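Local coordinates for Lmo0741 protein (Listeria monocytogenes, PDB 4R1H) that probably binds DNA as a winged helix-turn-helix transcriptional regulator of the GntR family, at residues I16-H21 against N87-Q92. Residues are numbered along the deposited sequence; the frame is centred on the assembly and turned at random. Where two conformers were deposited one is given.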
ATOM      1  N   ILE A  16      -0.423 -14.133  -6.839  1.00 32.11           N
ATOM      2  CA  ILE A  16       0.021 -15.473  -6.568  0.70 33.55           C
ATOM      3  C   ILE A  16       1.534 -15.472  -6.451  1.00 31.24           C
ATOM      4  O   ILE A  16       2.077 -16.183  -5.595  1.00 32.51           O
ATOM      5  CB  ILE A  16      -0.414 -16.500  -7.638  0.70 35.98           C
ATOM      6  CG1 ILE A  16      -1.949 -16.510  -7.876  0.70 40.78           C
ATOM      7  CG2 ILE A  16       0.073 -17.910  -7.267  0.70 37.15           C
ATOM      8  CD1 ILE A  16      -2.785 -17.253  -6.856  0.70 42.20           C
ATOM      9  N   VAL A  17       2.230 -14.751  -7.341  1.00 29.79           N
ATOM     10  CA  VAL A  17       3.667 -14.629  -7.169  1.00 29.31           C
ATOM     11  C   VAL A  17       3.979 -14.115  -5.748  1.00 30.19           C
ATOM     12  O   VAL A  17       4.870 -14.651  -5.071  1.00 26.08           O
ATOM     13  CB  VAL A  17       4.271 -13.742  -8.229  1.00 28.07           C
ATOM     14  CG1 VAL A  17       5.710 -13.435  -7.956  1.00 30.78           C
ATOM     15  CG2 VAL A  17       4.162 -14.473  -9.576  1.00 28.07           C
ATOM     16  N   HIS A  18       3.234 -13.110  -5.301  1.00 27.85           N
ATOM     17  CA  HIS A  18       3.535 -12.517  -3.954  1.00 29.98           C
ATOM     18  C   HIS A  18       3.247 -13.483  -2.837  1.00 29.07           C
ATOM     19  O   HIS A  18       4.037 -13.553  -1.892  1.00 29.35           O
ATOM     20  CB  HIS A  18       2.738 -11.231  -3.687  1.00 34.33           C
ATOM     21  CG  HIS A  18       3.148 -10.566  -2.415  1.00 34.22           C
ATOM     22  ND1 HIS A  18       4.372  -9.949  -2.286  1.00 34.77           N
ATOM     23  CD2 HIS A  18       2.523 -10.433  -1.220  1.00 38.17           C
ATOM     24  CE1 HIS A  18       4.477  -9.441  -1.063  1.00 37.74           C
ATOM     25  NE2 HIS A  18       3.362  -9.714  -0.408  1.00 37.03           N
ATOM     26  N   TYR A  19       2.176 -14.256  -2.946  1.00 28.91           N
ATOM     27  CA  TYR A  19       1.836 -15.282  -1.999  1.00 30.40           C
ATOM     28  C   TYR A  19       2.949 -16.310  -1.868  1.00 29.18           C
ATOM     29  O   TYR A  19       3.368 -16.624  -0.771  1.00 29.01           O
ATOM     30  CB  TYR A  19       0.550 -15.975  -2.430  1.00 35.50           C
ATOM     31  CG  TYR A  19       0.229 -17.220  -1.660  1.00 41.37           C
ATOM     32  CD1 TYR A  19      -0.515 -17.159  -0.466  1.00 44.88           C
ATOM     33  CD2 TYR A  19       0.653 -18.471  -2.107  1.00 43.15           C
ATOM     34  CE1 TYR A  19      -0.800 -18.304   0.238  1.00 46.81           C
ATOM     35  CE2 TYR A  19       0.385 -19.627  -1.395  1.00 46.40           C
ATOM     36  CZ  TYR A  19      -0.348 -19.533  -0.221  1.00 50.87           C
ATOM     37  OH  TYR A  19      -0.633 -20.705   0.467  1.00 56.13           O
ATOM     38  N   ILE A  20       3.470 -16.780  -2.999  1.00 27.08           N
ATOM     39  CA  ILE A  20       4.599 -17.732  -3.002  0.60 24.94           C
ATOM     40  C   ILE A  20       5.845 -17.098  -2.418  1.00 23.81           C
ATOM     41  O   ILE A  20       6.541 -17.729  -1.623  1.00 24.75           O
ATOM     42  CB  ILE A  20       4.867 -18.272  -4.417  0.60 25.37           C
ATOM     43  CG1 ILE A  20       3.661 -19.140  -4.809  0.60 27.43           C
ATOM     44  CG2 ILE A  20       6.198 -18.985  -4.491  0.60 26.11           C
ATOM     45  CD1 ILE A  20       3.476 -19.335  -6.290  0.60 27.57           C
ATOM     46  N   HIS A  21       6.150 -15.854  -2.824  1.00 22.19           N
ATOM     47  CA  HIS A  21       7.280 -15.147  -2.296  1.00 25.35           C
ATOM     48  C   HIS A  21       7.178 -15.125  -0.784  1.00 23.63           C
ATOM     49  O   HIS A  21       8.198 -15.299  -0.065  1.00 23.40           O
ATOM     50  CB  HIS A  21       7.337 -13.690  -2.768  1.00 24.18           C
ATOM     51  CG  HIS A  21       7.824 -13.514  -4.164  1.00 25.69           C
ATOM     52  ND1 HIS A  21       7.733 -12.306  -4.819  1.00 24.88           N
ATOM     53  CD2 HIS A  21       8.450 -14.364  -5.016  1.00 23.68           C
ATOM     54  CE1 HIS A  21       8.298 -12.403  -6.017  1.00 26.21           C
ATOM     55  NE2 HIS A  21       8.714 -13.655  -6.164  1.00 27.30           N
ATOM     56  N   ASN A  87      14.967  -8.861   0.465  1.00 23.18           N
ATOM     57  CA  ASN A  87      15.502  -7.467   0.425  1.00 25.14           C
ATOM     58  C   ASN A  87      14.704  -6.653  -0.579  1.00 23.63           C
ATOM     59  O   ASN A  87      14.256  -5.522  -0.306  1.00 24.76           O
ATOM     60  CB  ASN A  87      17.020  -7.408   0.095  1.00 27.79           C
ATOM     61  CG  ASN A  87      17.671  -6.013   0.339  1.00 34.63           C
ATOM     62  OD1 ASN A  87      17.525  -5.086  -0.478  1.00 36.41           O
ATOM     63  ND2 ASN A  87      18.434  -5.880   1.431  1.00 37.77           N
ATOM     64  N   ASP A  88      14.515  -7.192  -1.756  1.00 22.71           N
ATOM     65  CA  ASP A  88      13.733  -6.526  -2.794  1.00 24.55           C
ATOM     66  C   ASP A  88      12.285  -6.189  -2.344  1.00 22.80           C
ATOM     67  O   ASP A  88      11.843  -5.037  -2.599  1.00 24.03           O
ATOM     68  CB  ASP A  88      13.676  -7.350  -4.113  1.00 26.48           C
ATOM     69  CG  ASP A  88      15.017  -7.420  -4.835  1.00 31.11           C
ATOM     70  OD1 ASP A  88      16.001  -6.696  -4.523  1.00 31.05           O
ATOM     71  OD2 ASP A  88      15.092  -8.310  -5.735  1.00 35.78           O
ATOM     72  N   ILE A  89      11.601  -7.128  -1.684  1.00 20.06           N
ATOM     73  CA  ILE A  89      10.249  -6.928  -1.304  1.00 21.40           C
ATOM     74  C   ILE A  89      10.157  -5.913  -0.162  1.00 21.20           C
ATOM     75  O   ILE A  89       9.306  -4.966  -0.235  1.00 21.13           O
ATOM     76  CB  ILE A  89       9.555  -8.201  -0.930  1.00 22.92           C
ATOM     77  CG1 ILE A  89       9.408  -9.183  -2.171  1.00 23.34           C
ATOM     78  CG2 ILE A  89       8.150  -7.948  -0.457  1.00 22.36           C
ATOM     79  CD1 ILE A  89       9.019 -10.568  -1.705  1.00 24.17           C
ATOM     80  N   ALA A  90      11.013  -6.089   0.808  1.00 21.55           N
ATOM     81  CA  ALA A  90      11.048  -5.180   1.986  1.00 20.99           C
ATOM     82  C   ALA A  90      11.420  -3.759   1.528  1.00 22.91           C
ATOM     83  O   ALA A  90      10.847  -2.765   2.027  1.00 20.28           O
ATOM     84  CB  ALA A  90      12.018  -5.646   3.028  1.00 22.45           C
ATOM     85  N   LYS A  91      12.389  -3.633   0.633  1.00 20.70           N
ATOM     86  CA  LYS A  91      12.779  -2.303   0.137  1.00 22.05           C
ATOM     87  C   LYS A  91      11.635  -1.566  -0.497  1.00 22.01           C
ATOM     88  O   LYS A  91      11.394  -0.351  -0.210  1.00 22.71           O
ATOM     89  CB  LYS A  91      13.952  -2.425  -0.839  1.00 22.82           C
ATOM     90  CG  LYS A  91      14.460  -1.092  -1.326  1.00 27.82           C
ATOM     91  CD  LYS A  91      15.613  -1.377  -2.307  1.00 35.50           C
ATOM     92  CE  LYS A  91      16.303  -0.103  -2.728  1.00 46.03           C
ATOM     93  NZ  LYS A  91      16.036   0.158  -4.178  1.00 54.69           N
ATOM     94  N   GLN A  92      10.872  -2.258  -1.354  1.00 21.31           N
ATOM     95  CA  GLN A  92       9.753  -1.643  -2.007  0.70 24.44           C
ATOM     96  C   GLN A  92       8.638  -1.243  -1.025  1.00 23.55           C
ATOM     97  O   GLN A  92       8.063  -0.142  -1.133  1.00 20.78           O
ATOM     98  CB  GLN A  92       9.198  -2.517  -3.108  0.70 26.43           C
ATOM     99  CG  GLN A  92       8.138  -1.799  -3.937  0.70 30.80           C
ATOM    100  CD  GLN A  92       8.700  -0.710  -4.825  0.70 35.92           C
ATOM    101  OE1 GLN A  92       9.348  -0.986  -5.846  0.70 41.51           O
ATOM    102  NE2 GLN A  92       8.416   0.548  -4.477  0.70 39.83           N
TER
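His18 and His21, one helical turn apart on helix 12-25, both reach Ile89 of helix 79-103, and each takes a different branch of it. At His18, CG stands anti to the backbone N (chi1 -174°), which carries the imidazole across to Ile89; its CE1 lies 4.0 Å from Ile89 CG2, and that methyl sits at the ring edge, near the ring plane. His21 meets the other branch: Ile89 CD1 is 3.7 Å from His21 CB and 3.8 Å from His21 ND1, an oblique approach. Val17 O lies 3.3 Å above the plane of the His21 ring, displaced toward its rim. His21 also packs on Leu59 of helix 49-61, so its side chain touches that helix as well as Ile89. The backbones stay well apart, His21 CA and Ile89 CA being 8.8 Å from each other, so side chains alone bridge the gap. Ile89 also packs on Leu104 of the second subunit, so the contact joins helix 12-25 to helix 79-103 beside the packing between subunits. With 121 Å² buried and no hydrogen bond across it, this small junction rests on van der Waals contact between a branched aliphatic side chain and two histidines, so no directional bond between the two segments sets the imidazole orientations.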